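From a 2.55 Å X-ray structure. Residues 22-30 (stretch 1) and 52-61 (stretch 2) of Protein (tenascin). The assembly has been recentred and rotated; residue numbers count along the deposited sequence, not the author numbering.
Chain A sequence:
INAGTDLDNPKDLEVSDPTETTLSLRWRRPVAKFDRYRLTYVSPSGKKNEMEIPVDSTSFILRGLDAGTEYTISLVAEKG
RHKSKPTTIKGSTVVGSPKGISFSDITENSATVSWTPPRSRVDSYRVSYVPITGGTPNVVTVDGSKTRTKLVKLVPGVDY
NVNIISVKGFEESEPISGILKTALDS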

# COMPACT_ATOMS: atom_id res chain seq x y z
N THR A 22 -5.05 1.75 -3.65
CA THR A 22 -5.58 1.25 -4.91
C THR A 22 -5.23 -0.18 -5.24
O THR A 22 -4.30 -0.75 -4.70
CB THR A 22 -5.11 2.07 -6.13
OG1 THR A 22 -3.76 1.73 -6.45
CG2 THR A 22 -5.21 3.55 -5.88
N LEU A 23 -5.99 -0.71 -6.20
CA LEU A 23 -5.81 -2.05 -6.73
C LEU A 23 -6.11 -1.92 -8.19
O LEU A 23 -7.04 -1.22 -8.58
CB LEU A 23 -6.78 -3.03 -6.10
CG LEU A 23 -6.40 -3.47 -4.69
CD1 LEU A 23 -7.55 -4.26 -4.09
CD2 LEU A 23 -5.13 -4.31 -4.72
N SER A 24 -5.29 -2.57 -9.00
CA SER A 24 -5.45 -2.54 -10.45
C SER A 24 -6.12 -3.85 -10.93
O SER A 24 -5.58 -4.96 -10.75
CB SER A 24 -4.09 -2.35 -11.10
OG SER A 24 -4.23 -2.25 -12.50
N LEU A 25 -7.30 -3.73 -11.51
CA LEU A 25 -8.04 -4.89 -11.98
C LEU A 25 -7.96 -5.11 -13.49
O LEU A 25 -8.00 -4.16 -14.29
CB LEU A 25 -9.51 -4.76 -11.59
CG LEU A 25 -9.80 -4.53 -10.10
CD1 LEU A 25 -11.26 -4.15 -9.93
CD2 LEU A 25 -9.46 -5.76 -9.31
N ARG A 26 -7.90 -6.38 -13.87
CA ARG A 26 -7.83 -6.77 -15.27
C ARG A 26 -8.58 -8.09 -15.48
O ARG A 26 -8.53 -8.97 -14.63
CB ARG A 26 -6.39 -6.88 -15.72
CG ARG A 26 -6.22 -6.95 -17.20
CD ARG A 26 -4.79 -6.67 -17.58
NE ARG A 26 -4.57 -6.97 -18.99
CZ ARG A 26 -3.86 -8.01 -19.42
NH1 ARG A 26 -3.29 -8.84 -18.54
NH2 ARG A 26 -3.75 -8.23 -20.72
N TRP A 27 -9.28 -8.19 -16.61
CA TRP A 27 -10.08 -9.37 -16.92
C TRP A 27 -10.35 -9.52 -18.41
O TRP A 27 -10.05 -8.63 -19.20
CB TRP A 27 -11.42 -9.28 -16.23
CG TRP A 27 -12.22 -8.15 -16.74
CD1 TRP A 27 -13.08 -8.17 -17.80
CD2 TRP A 27 -12.23 -6.82 -16.24
NE1 TRP A 27 -13.61 -6.92 -18.00
CE2 TRP A 27 -13.10 -6.07 -17.06
CE3 TRP A 27 -11.56 -6.17 -15.19
CZ2 TRP A 27 -13.34 -4.71 -16.86
CZ3 TRP A 27 -11.79 -4.82 -14.99
CH2 TRP A 27 -12.68 -4.10 -15.83
N ARG A 28 -10.99 -10.64 -18.75
CA ARG A 28 -11.35 -10.90 -20.12
C ARG A 28 -12.79 -10.52 -20.36
O ARG A 28 -13.65 -10.72 -19.50
CB ARG A 28 -11.16 -12.36 -20.49
CG ARG A 28 -9.86 -12.61 -21.19
CD ARG A 28 -9.99 -13.80 -22.10
NE ARG A 28 -8.71 -14.20 -22.66
CZ ARG A 28 -7.63 -14.52 -21.95
NH1 ARG A 28 -7.66 -14.49 -20.61
NH2 ARG A 28 -6.52 -14.90 -22.57
N ARG A 29 -13.05 -9.96 -21.53
CA ARG A 29 -14.38 -9.54 -21.91
C ARG A 29 -15.23 -10.76 -22.26
O ARG A 29 -14.69 -11.77 -22.70
CB ARG A 29 -14.28 -8.63 -23.12
CG ARG A 29 -15.58 -8.17 -23.75
CD ARG A 29 -15.27 -7.47 -25.07
NE ARG A 29 -16.47 -6.98 -25.74
CZ ARG A 29 -16.68 -5.71 -26.08
NH1 ARG A 29 -15.76 -4.78 -25.82
NH2 ARG A 29 -17.82 -5.37 -26.66
N PRO A 30 -16.54 -10.70 -21.98
CA PRO A 30 -17.52 -11.75 -22.25
C PRO A 30 -17.73 -11.92 -23.76
O PRO A 30 -17.61 -10.97 -24.53
CB PRO A 30 -18.79 -11.20 -21.61
CG PRO A 30 -18.27 -10.40 -20.47
CD PRO A 30 -17.13 -9.67 -21.10
N GLU A 52 -20.23 0.92 -12.07
CA GLU A 52 -20.55 0.38 -13.37
C GLU A 52 -19.36 0.71 -14.27
O GLU A 52 -18.85 1.83 -14.27
CB GLU A 52 -21.84 0.98 -13.92
CG GLU A 52 -23.06 0.69 -13.05
CD GLU A 52 -24.37 0.93 -13.78
OE1 GLU A 52 -24.63 2.09 -14.19
OE2 GLU A 52 -25.14 -0.04 -13.94
N ILE A 53 -18.91 -0.28 -15.03
CA ILE A 53 -17.77 -0.11 -15.90
C ILE A 53 -18.20 -0.28 -17.36
O ILE A 53 -18.98 -1.17 -17.69
CB ILE A 53 -16.67 -1.11 -15.47
CG1 ILE A 53 -16.36 -0.88 -13.98
CG2 ILE A 53 -15.41 -0.96 -16.34
CD1 ILE A 53 -15.42 -1.88 -13.36
N PRO A 54 -17.74 0.63 -18.24
CA PRO A 54 -18.03 0.66 -19.68
C PRO A 54 -17.71 -0.66 -20.35
O PRO A 54 -16.70 -1.28 -20.04
CB PRO A 54 -17.07 1.73 -20.19
CG PRO A 54 -16.89 2.62 -19.03
CD PRO A 54 -16.74 1.66 -17.90
N VAL A 55 -18.52 -1.05 -21.33
CA VAL A 55 -18.30 -2.30 -22.05
C VAL A 55 -16.94 -2.39 -22.72
O VAL A 55 -16.44 -3.48 -23.00
CB VAL A 55 -19.36 -2.51 -23.13
CG1 VAL A 55 -20.61 -3.03 -22.50
CG2 VAL A 55 -19.66 -1.22 -23.83
N ASP A 56 -16.31 -1.25 -22.96
CA ASP A 56 -15.02 -1.21 -23.63
C ASP A 56 -13.79 -1.36 -22.73
O ASP A 56 -12.66 -1.24 -23.21
CB ASP A 56 -14.91 0.08 -24.46
CG ASP A 56 -15.36 1.32 -23.68
OD1 ASP A 56 -16.59 1.58 -23.66
OD2 ASP A 56 -14.50 2.02 -23.08
N SER A 57 -13.99 -1.64 -21.45
CA SER A 57 -12.86 -1.79 -20.54
C SER A 57 -12.54 -3.24 -20.18
O SER A 57 -13.44 -4.08 -20.06
CB SER A 57 -13.09 -1.00 -19.24
OG SER A 57 -13.62 0.28 -19.49
N THR A 58 -11.25 -3.53 -20.02
CA THR A 58 -10.81 -4.85 -19.60
C THR A 58 -9.80 -4.61 -18.47
O THR A 58 -9.15 -5.53 -17.97
CB THR A 58 -10.17 -5.64 -20.73
OG1 THR A 58 -9.07 -4.90 -21.28
CG2 THR A 58 -11.19 -5.92 -21.81
N SER A 59 -9.74 -3.35 -18.05
CA SER A 59 -8.84 -2.88 -17.01
C SER A 59 -9.50 -1.70 -16.31
O SER A 59 -10.25 -0.94 -16.93
CB SER A 59 -7.53 -2.43 -17.63
OG SER A 59 -6.54 -2.25 -16.64
N PHE A 60 -9.23 -1.55 -15.02
CA PHE A 60 -9.81 -0.47 -14.23
C PHE A 60 -9.06 -0.40 -12.92
O PHE A 60 -8.83 -1.43 -12.29
CB PHE A 60 -11.29 -0.77 -13.96
CG PHE A 60 -11.91 0.05 -12.86
CD1 PHE A 60 -11.74 -0.32 -11.52
CD2 PHE A 60 -12.67 1.17 -13.15
CE1 PHE A 60 -12.32 0.42 -10.50
CE2 PHE A 60 -13.26 1.92 -12.13
CZ PHE A 60 -13.08 1.55 -10.81
N ILE A 61 -8.68 0.81 -12.52
CA ILE A 61 -7.96 1.02 -11.25
C ILE A 61 -8.95 1.32 -10.15
O ILE A 61 -9.66 2.32 -10.18
CB ILE A 61 -6.95 2.19 -11.30
CG1 ILE A 61 -5.92 1.98 -12.41
CG2 ILE A 61 -6.23 2.29 -9.97
CD1 ILE A 61 -4.95 0.88 -12.12
O HOH W 1 -6.42 -4.85 -20.11

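A strand in stretch 1, with Leu23 to Arg26 at its heart, lies antiparallel to the strand that begins at Ser59, their axes 4.7 Å apart at closest approach and their directions 169° apart. The contact, including the turn that precedes the second strand, buries 639 Å² summed over both sides. Trp27, Thr58 and Ile61 have the largest areas covered by the opposing stretch.

Trp27 leads, with 101 Å² covered. Its CA-to-CB bond points sideways, but chi1 of 65° (p) and chi2 of 89° bring the far end of the indole nearer to the second stretch. Thr58 CA lies over one face, 4.0 Å from the centroid of the five-membered ring and 26° off the ring normal, a CH-pi contact made by backbone rather than side chain. Ser59 N lies over the same face, 3.8 Å from Trp27 CH2. Near the plane of the ring, at its edge, Trp27 CH2 meets Ile53 CG2 at 4.2 Å and Phe60 CB at 4.1 Å, so a single ring corner touches apolar groups from both strand segments of stretch 2. Trp27 CZ2 also comes within 3.3 Å of Ser57 O. The indole NE1 is hydrogen-bonded elsewhere in the structure.

Thr58, with 87 Å² covered, makes its direct hydrogen bond to stretch 1 through its main chain. Its carbonyl accepts a hydrogen bond from the backbone of the tryptophan, Trp27 N to Thr58 O 3.0 Å, with an N-H...O angle of 160°. The same oxygen receives a CA-H...O contact, Arg26 CA to Thr58 O 3.3 Å, and thus engages two successive residues of stretch 1. The CA-to-CB bond of Thr58 points away overall, yet Thr58 CB still lies 3.4 Å from Trp27 O. A water joins the side chains: it accepts from Arg26 NE at 3.0 Å and is hydrogen-bonded to Thr58 OG1 at 2.9 Å. Thr58 CG2 also approaches Arg29 CB at 4.3 Å.

Beyond Thr58 the pairing becomes regular. Leu25 and Phe60 form a hydrogen-bonded antiparallel pair, Leu25 N to Phe60 O 2.9 Å and Phe60 N to Leu25 O 3.0 Å, and their side chains share one face of the sheet, where Leu25 CD1 meets Phe60 CD1 at 4.2 Å. Leu25 O carries more than this one bond: Ser59 CA makes a CA-H...O contact to it at 3.1 Å, and Ser59 OG adds a weak hydrogen bond to Leu25 O at 3.4 Å. The flanking pairs, Arg26 with Ser59 and Ser24 with Ile61, are non-hydrogen-bonded, and their CA atoms are only 4.4 Å apart, against 5.3 Å for Leu25 and Phe60.

Ile61, with 75 Å² covered, projects from the face shared with Ser24, Arg26 and Ser59. With chi1 and chi2 both m, the end of its side chain comes nearer to the first strand, and Ile61 CD1 packs 3.2 Å from Ser24 OG. The other branch reaches Thr22, Ile61 CG2 to Thr22 CB 4.0 Å.

At the turn, type I from Pro54 to Ser57, Ser57 N bonds to Pro54 O at 3.1 Å. Arg29 NH1 comes within 3.2 Å of Val55 O, but the angle is too poor for a hydrogen bond.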